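Long-range contacts in geranylgeranyl pyrophosphate synthase (Corynebacterium glutamicum, PDB 3LK5), which probably joins isoprenoid diphosphates head to tail with the help of magnesium, as a trans-prenyltransferase of the FPP/GGPP synthase family: residues E85-V90 with S166-A172; R28-L33 with W158-M162; E203-D209 with R282-L288; D248-A252 with I337-T341; Q237-L242 with H347-I353. All blocks are in the same frame, centred on the assembly; numbering follows the deposited sequence. Where two conformers were deposited one is given.

Contact 1: residues E85-V90 with S166-A172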
# COMPACT_ATOMS: atom_id res chain seq x y z
N GLU A 85 -4.67 21.03 -19.11
CA GLU A 85 -3.72 20.48 -18.13
C GLU A 85 -2.31 20.57 -18.68
O GLU A 85 -2.10 20.41 -19.89
CB GLU A 85 -4.06 19.02 -17.83
CG GLU A 85 -5.42 18.82 -17.18
CD GLU A 85 -5.60 19.57 -15.88
OE1 GLU A 85 -4.66 19.64 -15.04
OE2 GLU A 85 -6.73 20.06 -15.63
N LYS A 86 -1.34 20.77 -17.80
CA LYS A 86 0.08 20.73 -18.20
C LYS A 86 0.45 19.35 -18.68
O LYS A 86 0.10 18.34 -18.04
CB LYS A 86 1.02 21.13 -17.03
CG LYS A 86 0.80 22.55 -16.51
CD LYS A 86 1.81 22.94 -15.40
CE LYS A 86 1.50 22.23 -14.05
NZ LYS A 86 2.53 22.55 -12.99
N LEU A 87 1.23 19.29 -19.75
CA LEU A 87 1.64 18.01 -20.31
C LEU A 87 2.42 17.16 -19.29
O LEU A 87 2.23 15.95 -19.18
CB LEU A 87 2.52 18.26 -21.53
CG LEU A 87 3.26 17.08 -22.12
CD1 LEU A 87 2.28 16.01 -22.63
CD2 LEU A 87 4.11 17.63 -23.27
N GLU A 88 3.32 17.80 -18.56
CA GLU A 88 4.13 17.12 -17.57
C GLU A 88 3.24 16.45 -16.50
O GLU A 88 3.58 15.36 -15.97
CB GLU A 88 5.01 18.18 -16.87
CG GLU A 88 5.98 18.91 -17.81
CD GLU A 88 5.33 19.98 -18.76
OE1 GLU A 88 4.15 20.40 -18.65
OE2 GLU A 88 6.09 20.44 -19.65
N SER A 89 2.15 17.12 -16.15
CA SER A 89 1.22 16.58 -15.12
C SER A 89 0.49 15.36 -15.63
O SER A 89 0.28 14.39 -14.90
CB SER A 89 0.21 17.64 -14.68
OG SER A 89 0.88 18.81 -14.17
N VAL A 90 0.05 15.42 -16.89
CA VAL A 90 -0.57 14.24 -17.49
C VAL A 90 0.38 13.08 -17.54
O VAL A 90 0.01 11.92 -17.21
CB VAL A 90 -1.12 14.57 -18.91
CG1 VAL A 90 -1.73 13.33 -19.56
CG2 VAL A 90 -2.13 15.72 -18.82
N SER A 166 1.12 15.69 -9.01
CA SER A 166 1.46 15.77 -10.44
C SER A 166 1.35 17.19 -10.97
O SER A 166 1.99 17.52 -11.98
CB SER A 166 0.52 14.88 -11.25
OG SER A 166 -0.83 15.26 -11.04
N GLY A 167 0.51 18.00 -10.33
CA GLY A 167 0.19 19.33 -10.84
C GLY A 167 -1.07 19.34 -11.69
O GLY A 167 -1.41 20.38 -12.23
N LEU A 168 -1.76 18.18 -11.84
CA LEU A 168 -3.13 18.18 -12.39
C LEU A 168 -3.99 19.16 -11.57
O LEU A 168 -3.82 19.25 -10.34
CB LEU A 168 -3.77 16.78 -12.31
CG LEU A 168 -3.23 15.73 -13.32
CD1 LEU A 168 -3.94 14.40 -13.11
CD2 LEU A 168 -3.45 16.23 -14.76
N SER A 169 -4.88 19.86 -12.25
CA SER A 169 -5.82 20.78 -11.61
C SER A 169 -6.72 20.01 -10.63
O SER A 169 -6.90 18.79 -10.76
CB SER A 169 -6.68 21.46 -12.67
OG SER A 169 -7.57 20.53 -13.29
N ALA A 170 -7.29 20.73 -9.66
CA ALA A 170 -8.30 20.14 -8.76
C ALA A 170 -9.40 19.44 -9.54
O ALA A 170 -9.87 18.39 -9.12
CB ALA A 170 -8.91 21.22 -7.91
N GLU A 171 -9.87 20.07 -10.63
CA GLU A 171 -10.96 19.50 -11.42
C GLU A 171 -10.54 18.17 -12.07
O GLU A 171 -11.30 17.18 -12.03
CB GLU A 171 -11.41 20.50 -12.50
CG GLU A 171 -12.05 21.78 -11.93
CD GLU A 171 -11.06 22.81 -11.27
OE1 GLU A 171 -9.79 22.70 -11.31
OE2 GLU A 171 -11.60 23.79 -10.70
N ALA A 172 -9.34 18.16 -12.65
CA ALA A 172 -8.80 16.93 -13.26
C ALA A 172 -8.62 15.84 -12.20
O ALA A 172 -9.01 14.69 -12.43
CB ALA A 172 -7.45 17.22 -13.97
O HOH W 1 -2.16 20.63 -15.05

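Contact 2: residues R28-L33 with W158-M162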
# COMPACT_ATOMS: atom_id res chain seq x y z
N ARG A 28 10.05 10.45 -16.33
CA ARG A 28 9.18 10.97 -15.25
C ARG A 28 9.47 10.26 -13.92
O ARG A 28 9.49 10.91 -12.86
CB ARG A 28 7.68 10.79 -15.62
CG ARG A 28 7.25 11.41 -16.99
CD ARG A 28 7.75 12.86 -17.20
NE ARG A 28 7.35 13.80 -16.15
CZ ARG A 28 7.77 15.06 -16.09
NH1 ARG A 28 8.61 15.53 -17.03
NH2 ARG A 28 7.38 15.86 -15.10
N LEU A 29 9.65 8.95 -13.97
CA LEU A 29 9.92 8.16 -12.78
C LEU A 29 11.26 8.56 -12.19
O LEU A 29 11.39 8.63 -10.96
CB LEU A 29 9.91 6.65 -13.06
CG LEU A 29 8.53 6.09 -13.47
CD1 LEU A 29 8.75 4.69 -14.02
CD2 LEU A 29 7.55 6.12 -12.21
N THR A 30 12.25 8.80 -13.06
CA THR A 30 13.56 9.29 -12.59
C THR A 30 13.45 10.58 -11.82
O THR A 30 14.03 10.72 -10.72
CB THR A 30 14.59 9.45 -13.77
OG1 THR A 30 14.73 8.19 -14.42
CG2 THR A 30 15.95 9.89 -13.22
N GLN A 31 12.71 11.54 -12.38
CA GLN A 31 12.55 12.81 -11.71
C GLN A 31 11.89 12.67 -10.33
O GLN A 31 12.30 13.33 -9.35
CB GLN A 31 11.75 13.78 -12.58
CG GLN A 31 12.47 13.99 -13.90
CD GLN A 31 12.15 15.31 -14.57
OE1 GLN A 31 12.55 15.52 -15.72
NE2 GLN A 31 11.42 16.19 -13.87
N PHE A 32 10.90 11.79 -10.27
CA PHE A 32 10.17 11.61 -9.00
C PHE A 32 11.09 11.00 -7.94
O PHE A 32 11.14 11.46 -6.79
CB PHE A 32 8.92 10.73 -9.25
CG PHE A 32 8.13 10.46 -7.97
CD1 PHE A 32 8.45 9.38 -7.15
CD2 PHE A 32 7.10 11.32 -7.60
CE1 PHE A 32 7.74 9.15 -5.93
CE2 PHE A 32 6.35 11.10 -6.40
CZ PHE A 32 6.67 10.02 -5.57
N LEU A 33 11.79 9.92 -8.33
CA LEU A 33 12.71 9.22 -7.44
C LEU A 33 13.85 10.11 -6.95
O LEU A 33 14.19 10.11 -5.74
CB LEU A 33 13.23 7.93 -8.07
CG LEU A 33 12.11 6.87 -8.16
CD1 LEU A 33 12.48 5.76 -9.19
CD2 LEU A 33 11.85 6.25 -6.79
N TRP A 158 3.89 6.04 -2.95
CA TRP A 158 4.45 6.97 -3.95
C TRP A 158 3.63 7.03 -5.25
O TRP A 158 3.64 8.05 -5.92
CB TRP A 158 5.91 6.60 -4.24
CG TRP A 158 6.81 7.07 -3.11
CD1 TRP A 158 6.45 7.86 -2.03
CD2 TRP A 158 8.21 6.83 -2.99
NE1 TRP A 158 7.57 8.07 -1.20
CE2 TRP A 158 8.66 7.46 -1.80
CE3 TRP A 158 9.14 6.10 -3.77
CZ2 TRP A 158 9.99 7.40 -1.38
CZ3 TRP A 158 10.47 6.03 -3.35
CH2 TRP A 158 10.88 6.68 -2.17
N ALA A 159 2.97 5.92 -5.61
CA ALA A 159 2.01 5.98 -6.74
C ALA A 159 0.98 7.06 -6.46
O ALA A 159 0.66 7.91 -7.32
CB ALA A 159 1.31 4.62 -6.97
N GLU A 160 0.43 7.04 -5.23
CA GLU A 160 -0.60 8.01 -4.87
C GLU A 160 -0.01 9.41 -4.88
O GLU A 160 -0.64 10.32 -5.37
CB GLU A 160 -1.19 7.73 -3.45
CG GLU A 160 -1.51 6.25 -3.25
CD GLU A 160 -2.88 5.77 -3.80
OE1 GLU A 160 -3.61 6.67 -4.41
OE2 GLU A 160 -3.22 4.51 -3.55
N ASP A 161 1.17 9.59 -4.26
CA ASP A 161 1.80 10.94 -4.21
C ASP A 161 2.06 11.44 -5.63
O ASP A 161 1.91 12.62 -5.91
CB ASP A 161 3.15 10.87 -3.51
CG ASP A 161 3.02 10.65 -1.98
OD1 ASP A 161 1.94 10.90 -1.39
OD2 ASP A 161 3.99 10.20 -1.39
N MSE A 162 2.56 10.57 -6.48
CA MSE A 162 2.95 11.00 -7.84
C MSE A 162 1.74 11.52 -8.59
O MSE A 162 1.83 12.53 -9.31
CB MSE A 162 3.62 9.86 -8.62
CG MSE A 162 4.24 10.36 -9.95
SE MSE A 162 5.43 8.98 -10.64
CE MSE A 162 6.13 9.95 -12.27

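Contact 3: residues E203-D209 with R282-L288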
# COMPACT_ATOMS: atom_id res chain seq x y z
N GLU A 203 -10.76 -25.47 -9.61
CA GLU A 203 -10.71 -25.71 -11.06
C GLU A 203 -11.84 -25.02 -11.83
O GLU A 203 -12.11 -25.37 -12.99
CB GLU A 203 -10.74 -27.24 -11.36
CG GLU A 203 -9.67 -28.06 -10.63
CD GLU A 203 -9.84 -29.57 -10.84
OE1 GLU A 203 -10.74 -29.98 -11.61
OE2 GLU A 203 -9.05 -30.34 -10.25
N SER A 204 -12.50 -24.03 -11.22
CA SER A 204 -13.60 -23.33 -11.89
C SER A 204 -13.07 -22.44 -13.03
O SER A 204 -12.18 -21.60 -12.79
CB SER A 204 -14.34 -22.42 -10.91
OG SER A 204 -15.31 -21.64 -11.60
N VAL A 205 -13.65 -22.61 -14.22
CA VAL A 205 -13.36 -21.76 -15.40
C VAL A 205 -13.88 -20.35 -15.12
O VAL A 205 -13.19 -19.34 -15.37
CB VAL A 205 -14.02 -22.32 -16.68
CG1 VAL A 205 -13.72 -21.41 -17.87
CG2 VAL A 205 -13.50 -23.72 -17.00
N GLU A 206 -15.09 -20.31 -14.54
CA GLU A 206 -15.79 -19.07 -14.18
C GLU A 206 -14.98 -18.21 -13.23
O GLU A 206 -14.94 -16.97 -13.35
CB GLU A 206 -17.09 -19.39 -13.47
CG GLU A 206 -18.30 -18.76 -14.10
CD GLU A 206 -18.63 -19.39 -15.43
OE1 GLU A 206 -18.68 -20.65 -15.51
OE2 GLU A 206 -18.83 -18.64 -16.42
N LEU A 207 -14.36 -18.86 -12.25
CA LEU A 207 -13.61 -18.09 -11.28
C LEU A 207 -12.30 -17.59 -11.86
O LEU A 207 -11.87 -16.48 -11.56
CB LEU A 207 -13.39 -18.87 -9.99
CG LEU A 207 -14.69 -19.00 -9.17
CD1 LEU A 207 -14.46 -20.02 -8.06
CD2 LEU A 207 -15.17 -17.66 -8.59
N ALA A 208 -11.66 -18.41 -12.70
CA ALA A 208 -10.46 -17.98 -13.42
C ALA A 208 -10.80 -16.79 -14.32
O ALA A 208 -9.99 -15.83 -14.40
CB ALA A 208 -9.85 -19.14 -14.25
N ASP A 209 -11.97 -16.83 -14.97
CA ASP A 209 -12.50 -15.69 -15.78
C ASP A 209 -12.59 -14.39 -14.94
O ASP A 209 -12.23 -13.30 -15.42
CB ASP A 209 -13.91 -15.94 -16.34
CG ASP A 209 -13.93 -16.98 -17.48
OD1 ASP A 209 -12.91 -17.22 -18.16
OD2 ASP A 209 -15.04 -17.55 -17.69
N ARG A 282 -3.58 -21.00 -11.66
CA ARG A 282 -4.92 -21.50 -11.97
C ARG A 282 -5.57 -20.77 -13.15
O ARG A 282 -6.46 -19.92 -12.99
CB ARG A 282 -5.81 -21.46 -10.72
CG ARG A 282 -5.32 -22.41 -9.66
CD ARG A 282 -5.72 -23.83 -10.00
NE ARG A 282 -4.92 -24.82 -9.28
CZ ARG A 282 -5.02 -26.14 -9.46
NH1 ARG A 282 -5.92 -26.66 -10.31
NH2 ARG A 282 -4.24 -26.95 -8.76
N THR A 283 -5.14 -21.15 -14.35
CA THR A 283 -5.53 -20.48 -15.56
C THR A 283 -6.83 -21.02 -16.16
O THR A 283 -7.31 -22.14 -15.82
CB THR A 283 -4.38 -20.58 -16.59
OG1 THR A 283 -4.09 -21.97 -16.85
CG2 THR A 283 -3.11 -19.92 -16.05
N VAL A 284 -7.40 -20.26 -17.09
CA VAL A 284 -8.47 -20.77 -17.92
C VAL A 284 -7.99 -21.99 -18.75
O VAL A 284 -8.74 -22.97 -18.88
CB VAL A 284 -9.03 -19.67 -18.86
CG1 VAL A 284 -9.90 -20.27 -19.97
CG2 VAL A 284 -9.84 -18.63 -18.01
N LEU A 285 -6.77 -21.91 -19.28
CA LEU A 285 -6.15 -23.05 -19.99
C LEU A 285 -6.18 -24.33 -19.12
O LEU A 285 -6.65 -25.41 -19.57
CB LEU A 285 -4.69 -22.73 -20.36
CG LEU A 285 -3.83 -23.83 -21.02
CD1 LEU A 285 -4.40 -24.26 -22.37
CD2 LEU A 285 -2.35 -23.49 -21.14
N LEU A 286 -5.66 -24.22 -17.90
CA LEU A 286 -5.64 -25.38 -16.99
C LEU A 286 -7.03 -25.89 -16.64
O LEU A 286 -7.26 -27.11 -16.62
CB LEU A 286 -4.79 -25.09 -15.73
CG LEU A 286 -4.70 -26.23 -14.71
CD1 LEU A 286 -4.07 -27.54 -15.29
CD2 LEU A 286 -3.97 -25.76 -13.42
N ALA A 287 -7.98 -24.99 -16.37
CA ALA A 287 -9.33 -25.41 -16.01
C ALA A 287 -10.01 -26.17 -17.16
O ALA A 287 -10.61 -27.24 -16.95
CB ALA A 287 -10.18 -24.22 -15.58
N LEU A 288 -9.90 -25.63 -18.37
CA LEU A 288 -10.40 -26.28 -19.55
C LEU A 288 -9.66 -27.59 -19.85
O LEU A 288 -10.30 -28.58 -20.27
CB LEU A 288 -10.36 -25.34 -20.76
CG LEU A 288 -11.27 -24.09 -20.78
CD1 LEU A 288 -10.85 -23.15 -21.93
CD2 LEU A 288 -12.75 -24.48 -20.91
O HOH W 2 -12.54 -27.28 -14.90

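Contact 4: residues D248-A252 with I337-T341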
# COMPACT_ATOMS: atom_id res chain seq x y z
N ASP A 248 -12.30 -6.46 -23.22
CA ASP A 248 -12.05 -7.53 -24.22
C ASP A 248 -10.57 -7.78 -24.50
O ASP A 248 -10.09 -8.91 -24.41
CB ASP A 248 -12.78 -7.24 -25.52
CG ASP A 248 -14.28 -7.31 -25.38
OD1 ASP A 248 -14.81 -7.68 -24.30
OD2 ASP A 248 -14.96 -6.99 -26.36
N ILE A 249 -9.83 -6.71 -24.81
CA ILE A 249 -8.41 -6.86 -25.06
C ILE A 249 -7.65 -7.29 -23.78
O ILE A 249 -6.69 -8.07 -23.86
CB ILE A 249 -7.81 -5.56 -25.71
CG1 ILE A 249 -8.59 -5.17 -27.00
CG2 ILE A 249 -6.29 -5.74 -25.99
CD1 ILE A 249 -8.79 -6.40 -28.05
N GLY A 250 -8.05 -6.79 -22.61
CA GLY A 250 -7.35 -7.16 -21.37
C GLY A 250 -7.48 -8.65 -21.05
O GLY A 250 -6.51 -9.29 -20.58
N ILE A 251 -8.70 -9.19 -21.24
CA ILE A 251 -8.89 -10.63 -21.02
C ILE A 251 -8.05 -11.41 -22.06
O ILE A 251 -7.32 -12.34 -21.70
CB ILE A 251 -10.39 -11.06 -21.07
CG1 ILE A 251 -11.14 -10.49 -19.83
CG2 ILE A 251 -10.55 -12.63 -21.12
CD1 ILE A 251 -12.64 -10.47 -20.03
N ALA A 252 -8.13 -11.02 -23.33
CA ALA A 252 -7.35 -11.70 -24.38
C ALA A 252 -5.85 -11.66 -24.07
O ALA A 252 -5.13 -12.64 -24.31
CB ALA A 252 -7.64 -11.08 -25.76
N ILE A 337 -9.32 -15.96 -27.64
CA ILE A 337 -8.43 -14.80 -27.88
C ILE A 337 -8.86 -14.12 -29.18
O ILE A 337 -9.02 -12.88 -29.27
CB ILE A 337 -6.93 -15.24 -27.91
CG1 ILE A 337 -6.46 -15.70 -26.51
CG2 ILE A 337 -5.99 -14.12 -28.46
CD1 ILE A 337 -5.10 -16.38 -26.54
N SER A 338 -9.10 -14.93 -30.22
CA SER A 338 -9.51 -14.41 -31.52
C SER A 338 -10.81 -13.62 -31.42
O SER A 338 -10.92 -12.50 -31.96
CB SER A 338 -9.64 -15.57 -32.52
OG SER A 338 -8.35 -15.99 -32.90
N GLN A 339 -11.81 -14.22 -30.76
CA GLN A 339 -13.14 -13.64 -30.59
C GLN A 339 -13.05 -12.30 -29.85
O GLN A 339 -13.66 -11.29 -30.25
CB GLN A 339 -13.99 -14.57 -29.71
CG GLN A 339 -14.62 -15.78 -30.35
CD GLN A 339 -15.55 -16.49 -29.35
OE1 GLN A 339 -15.10 -17.27 -28.48
NE2 GLN A 339 -16.85 -16.22 -29.47
N LEU A 340 -12.32 -12.32 -28.74
CA LEU A 340 -12.16 -11.12 -27.90
C LEU A 340 -11.37 -10.01 -28.59
O LEU A 340 -11.65 -8.81 -28.37
CB LEU A 340 -11.47 -11.50 -26.59
CG LEU A 340 -12.33 -12.25 -25.57
CD1 LEU A 340 -11.47 -12.90 -24.50
CD2 LEU A 340 -13.34 -11.30 -24.98
N THR A 341 -10.37 -10.40 -29.38
CA THR A 341 -9.60 -9.41 -30.11
C THR A 341 -10.51 -8.70 -31.13
O THR A 341 -10.58 -7.47 -31.23
CB THR A 341 -8.33 -10.01 -30.75
OG1 THR A 341 -7.49 -10.53 -29.70
CG2 THR A 341 -7.57 -8.93 -31.49

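Contact 5: residues Q237-L242 with H347-I353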
# COMPACT_ATOMS: atom_id res chain seq x y z
N GLN A 237 -19.69 8.48 -23.56
CA GLN A 237 -19.70 7.61 -24.75
C GLN A 237 -18.33 7.13 -25.13
O GLN A 237 -18.12 5.97 -25.46
CB GLN A 237 -20.36 8.34 -25.95
CG GLN A 237 -21.80 8.76 -25.65
CD GLN A 237 -21.91 9.86 -24.56
OE1 GLN A 237 -21.21 10.88 -24.60
NE2 GLN A 237 -22.83 9.66 -23.61
N LEU A 238 -17.36 8.04 -25.09
CA LEU A 238 -15.99 7.69 -25.39
C LEU A 238 -15.44 6.77 -24.31
O LEU A 238 -14.85 5.74 -24.61
CB LEU A 238 -15.12 8.96 -25.52
CG LEU A 238 -13.65 8.51 -25.58
CD1 LEU A 238 -13.28 8.10 -27.00
CD2 LEU A 238 -12.76 9.58 -25.11
N ILE A 239 -15.65 7.12 -23.05
CA ILE A 239 -15.19 6.27 -21.95
C ILE A 239 -15.81 4.86 -22.05
O ILE A 239 -15.15 3.85 -21.78
CB ILE A 239 -15.51 6.94 -20.57
CG1 ILE A 239 -14.56 8.13 -20.36
CG2 ILE A 239 -15.33 5.92 -19.45
CD1 ILE A 239 -14.84 8.98 -19.06
N ASP A 240 -17.09 4.79 -22.43
CA ASP A 240 -17.73 3.48 -22.56
C ASP A 240 -17.05 2.60 -23.62
O ASP A 240 -16.79 1.40 -23.40
CB ASP A 240 -19.23 3.65 -22.89
CG ASP A 240 -20.03 2.45 -22.49
OD1 ASP A 240 -20.49 1.72 -23.40
OD2 ASP A 240 -20.16 2.19 -21.28
N ALA A 241 -16.76 3.20 -24.77
CA ALA A 241 -16.08 2.47 -25.85
C ALA A 241 -14.70 1.98 -25.43
O ALA A 241 -14.34 0.83 -25.71
CB ALA A 241 -15.98 3.30 -27.10
N LEU A 242 -13.93 2.86 -24.75
CA LEU A 242 -12.60 2.49 -24.25
C LEU A 242 -12.63 1.38 -23.20
O LEU A 242 -11.77 0.45 -23.18
CB LEU A 242 -11.91 3.74 -23.68
CG LEU A 242 -11.67 4.86 -24.70
CD1 LEU A 242 -10.97 6.07 -23.99
CD2 LEU A 242 -10.85 4.38 -25.91
N HIS A 347 -15.22 -2.24 -30.80
CA HIS A 347 -15.59 -1.17 -29.88
C HIS A 347 -14.99 0.21 -30.19
O HIS A 347 -15.64 1.22 -29.95
CB HIS A 347 -15.34 -1.58 -28.42
CG HIS A 347 -16.33 -2.57 -27.91
ND1 HIS A 347 -17.65 -2.24 -27.68
CD2 HIS A 347 -16.20 -3.87 -27.58
CE1 HIS A 347 -18.29 -3.31 -27.23
NE2 HIS A 347 -17.43 -4.31 -27.16
N LEU A 348 -13.80 0.25 -30.77
CA LEU A 348 -13.20 1.52 -31.18
C LEU A 348 -13.91 2.25 -32.33
O LEU A 348 -13.71 3.46 -32.51
CB LEU A 348 -11.73 1.32 -31.58
CG LEU A 348 -10.83 0.72 -30.52
CD1 LEU A 348 -9.45 0.47 -31.15
CD2 LEU A 348 -10.75 1.66 -29.32
N ASP A 349 -14.71 1.53 -33.10
CA ASP A 349 -15.43 2.15 -34.22
C ASP A 349 -16.73 2.77 -33.76
O ASP A 349 -17.45 3.36 -34.57
CB ASP A 349 -15.78 1.10 -35.29
CG ASP A 349 -14.57 0.36 -35.79
OD1 ASP A 349 -13.50 0.98 -35.94
OD2 ASP A 349 -14.69 -0.87 -36.04
N ASP A 350 -17.02 2.64 -32.47
CA ASP A 350 -18.33 3.05 -31.93
C ASP A 350 -18.40 4.52 -31.54
O ASP A 350 -19.46 5.02 -31.20
CB ASP A 350 -18.73 2.15 -30.75
CG ASP A 350 -19.22 0.78 -31.21
OD1 ASP A 350 -19.47 0.59 -32.42
OD2 ASP A 350 -19.38 -0.11 -30.37
N VAL A 351 -17.26 5.21 -31.57
CA VAL A 351 -17.20 6.62 -31.22
C VAL A 351 -16.10 7.23 -32.07
O VAL A 351 -15.29 6.50 -32.65
CB VAL A 351 -16.92 6.80 -29.68
CG1 VAL A 351 -15.59 6.17 -29.31
CG2 VAL A 351 -16.95 8.28 -29.29
N ASP A 352 -16.08 8.55 -32.17
CA ASP A 352 -15.04 9.20 -32.93
C ASP A 352 -13.76 9.32 -32.10
O ASP A 352 -13.77 9.84 -30.99
CB ASP A 352 -15.49 10.57 -33.44
CG ASP A 352 -14.42 11.24 -34.31
OD1 ASP A 352 -13.87 10.56 -35.22
OD2 ASP A 352 -14.12 12.43 -34.08
N ILE A 353 -12.66 8.82 -32.67
CA ILE A 353 -11.32 8.87 -32.05
C ILE A 353 -10.36 9.36 -33.14
O ILE A 353 -10.50 8.95 -34.29
CB ILE A 353 -10.92 7.45 -31.58
CG1 ILE A 353 -11.69 7.07 -30.32
CG2 ILE A 353 -9.42 7.33 -31.31
CD1 ILE A 353 -11.67 5.59 -30.04

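Contact 1: residues E85-V90 with S166-A172
Glu85, just ahead of helix 87-111, meets Leu168 and Ser169 in a polar contact between two helix starts, at one end of the helical bundle. Its carboxylate takes two bonds from one residue: Ser169 N reaches Glu85 OE1 at 2.8 Å, nearly straight (170°), and Ser169 OG donates to Glu85 OE2 at 2.5 Å. Both arrive on the syn sides, somewhat out of the carboxylate plane, which fixes the rotation of the group. Ser169 is the N-cap of helix 170-199, and its OG also accepts from Ala172 N (3.0 Å). The Glu85 carboxylate thus lies at a helix N-terminus, where the helix dipole would probably stabilise its charge. A water ties Glu85 OE1 to Lys86 N and Gly167 O. Further along, the chi1 of Ser89 (-58°) turns its OG toward the loop at Ser166, and Ser89 OG donates to Ser166 O at 2.8 Å from above the carbonyl plane. Leu168 CD2 packs against Ser89 CB (3.9 Å), with Ile231 of helix 205-231 against the same leucine.

Contact 2: residues R28-L33 with W158-M162
Phe32 is the bump of this contact, and the hollow it fills lies between Trp158 and Met162, one turn apart on helix 144-164. Its CG stands anti to the backbone N (chi1 178°), which extends the ring across the gap to helix 144-164. The far end of the ring enters first: Phe32 CE1 sits 3.6 Å from Trp158 CB and lies over one face of the indole, toward its rim. The two rings form an offset edge-to-face pair, with the edge of Phe32 turned to the five-membered ring of Trp158 and the planes at 69°. On its other flank, Phe32 CE2 touches Met162 CB at 3.7 Å. Met162, a selenomethionine, runs extended back toward helix 21-43, putting Met162 SE 4.5 Å from the centroid of the Phe32 ring in an oblique Met-aromatic contact. Beyond the selenium, Met162 CE ends against the backbone of Arg28, 3.5 Å from Arg28 O, while Leu29 CD2 closes on Met162 SE at 3.9 Å. Leu33 CD2 meets the six-membered part of the indole at Trp158 CZ3 (3.7 Å).

The helices cross steeply, at 103°, with axes 11.8 Å apart, a separation that these large side chains span. Helix 87-111 packs alongside through Phe99, whose ring meets Phe32, and helix 45-59 backs Leu29 and Leu33; Trp158 NE1 bonds Thr185 OG1 of the second subunit.

Contact 3: residues E203-D209 with R282-L288
Glu203 opens the contact with its backbone carbonyl: Glu203 O rests 3.4 Å from Ala287 CB, and a water lies nearby. Its side chain runs out past Arg282, with Glu203 CG 4.0 Å from Arg282 NH1. Their flat ends are almost parallel (4°), yet the charged atoms stay apart. Ser204 then caps helix 205-231, its OG accepting from Leu207 N; Thr283 does the same for helix 284-296 through Leu286 N. Val205 brings the first apolar branch across. Its chi1 of 179° sets CG1 anti to the backbone N and leaves Val205 CG2 to touch Ala287 CB at 3.6 Å and reach Leu288 CD2 at 4.1 Å. One turn on, Ala208 CB packs on Val284 CG2 (3.8 Å) and beside Arg282 O. Asp209 finishes the segment: Asp209 OD1 lies 3.4 Å from Val284 CG2.

Antiparallel at 176°, the two helix starts have axes 9.0 Å apart, a spacing suited to the alanines Ala208 and Ala287 that face across it. The Arg282 side chain is about 5 Å from that of Asp194, a magnesium-binding residue whose metal is absent from this chain. No direct hydrogen bond or salt bridge joins the segments; cohesion comes mainly from apolar contacts, with a water lying between Glu203 O and Ala287 O, while Glu203 and Asp209 form their salt bridges with Arg305 and Arg336.

Contact 4: residues D248-A252 with I337-T341
Asp248 and Leu340 meet where helix 236-263 and helix 329-347 run nearly antiparallel, at 158°, with axes 8.5 Å apart and the CA atoms of Ala252 and Ile337 only 4.8 Å from each other. Leu340 is the main knob. Leu340 CB rests on Ala252 CB at 3.9 Å, and from there the two methyls divide: Leu340 CD1 goes to Ile251 CG2 (3.5 Å), and Leu340 CD2 lies across the side chain of Asp248, 4.0 Å from Asp248 OD1. Leu255 also touches the leucine, so Asp248, Ile251, Ala252 and Leu255 complete the hole around it. The return contact uses the backbone, with Asp248 CB 3.4 Å from Leu340 O. The aspartate's polar end turns to Ser343 OG, one turn farther along the partner helix. Ile249 is bent at both torsions (chi1 -55°, chi2 -50°), and this takes Ile249 CD1 over the backbone at Thr341 CA, 3.7 Å away. At the other end Ile337 CG1 approaches Ala252 O. Thr341 OG1 donates to Ile337 O at 2.8 Å, reaching that oxygen from the opposite face to Thr341 N, and also bonds Thr369 OG1.

Helix 355-369 lies against Ile249, Ala252 and Ile337, and helix 205-231 against Ile249 and Ile251. Ala252 is the small residue that lets Leu340 and Ile337 close in on helix 236-263, making a close-packed antiparallel helix pair, as expected in the all-helical fold of the FPP/GGPP synthase family.

Contact 5: residues Q237-L242 with H347-I353
Ala241 and Val351 make the tight part of this contact, with Ala241 CB 3.6 Å from Val351 CG1 and 3.5 Å from His347 O. Val351 holds CG1 between its backbone N and carbonyl carbon (chi1 60°), which aims that methyl at the helix; it also meets Leu238 CD1 at 3.8 Å. The same leucine methyl touches Ile353 CG1 (3.8 Å), so Leu238 CD1 sits between two branched side chains of the loop. The segment 347-353 connects helix 329-347 to helix 355-369, and here that turn folds back against the first part of helix 236-263 in the all-helical bundle. Toward the core the two segments touch more lightly, Leu242 CD2 lying 4.4 Å from both Leu348 CD2 and Ile353 CD1, with Ala229 of helix 205-231 also against Leu242. The outer side is looser still. Gln237 and Asp352 are exposed, Gln237 leading its amide away from the loop. At the other end the His347 ring likewise turns aside, to stack on that of His244.

How the contacts relate
Contacts 1 and 2 form one pair, contacts 3, 4 and 5 the other group. The first two, centres 14 Å apart, touch where Glu88 CB meets Arg28 NH2 at 3.8 Å; helix 144-164 of contact 2 is flanked in sequence by helices 87-111 and 170-199 of contact 1. Contacts 4 and 5 share helix 236-263 and the chain around helix 329-347, and meet where Asp248 OD2 lies 3.6 Å from His347 CD2. Contact 3 comes within about 5 Å of contact 4, nearest atoms, but sits about 41 Å, centre to centre, from contact 1. Contact 3 is the one near the magnesium-binding aspartates, whose metal is absent from this chain: the Arg282 side chain is about 10 Å from that of Asp112.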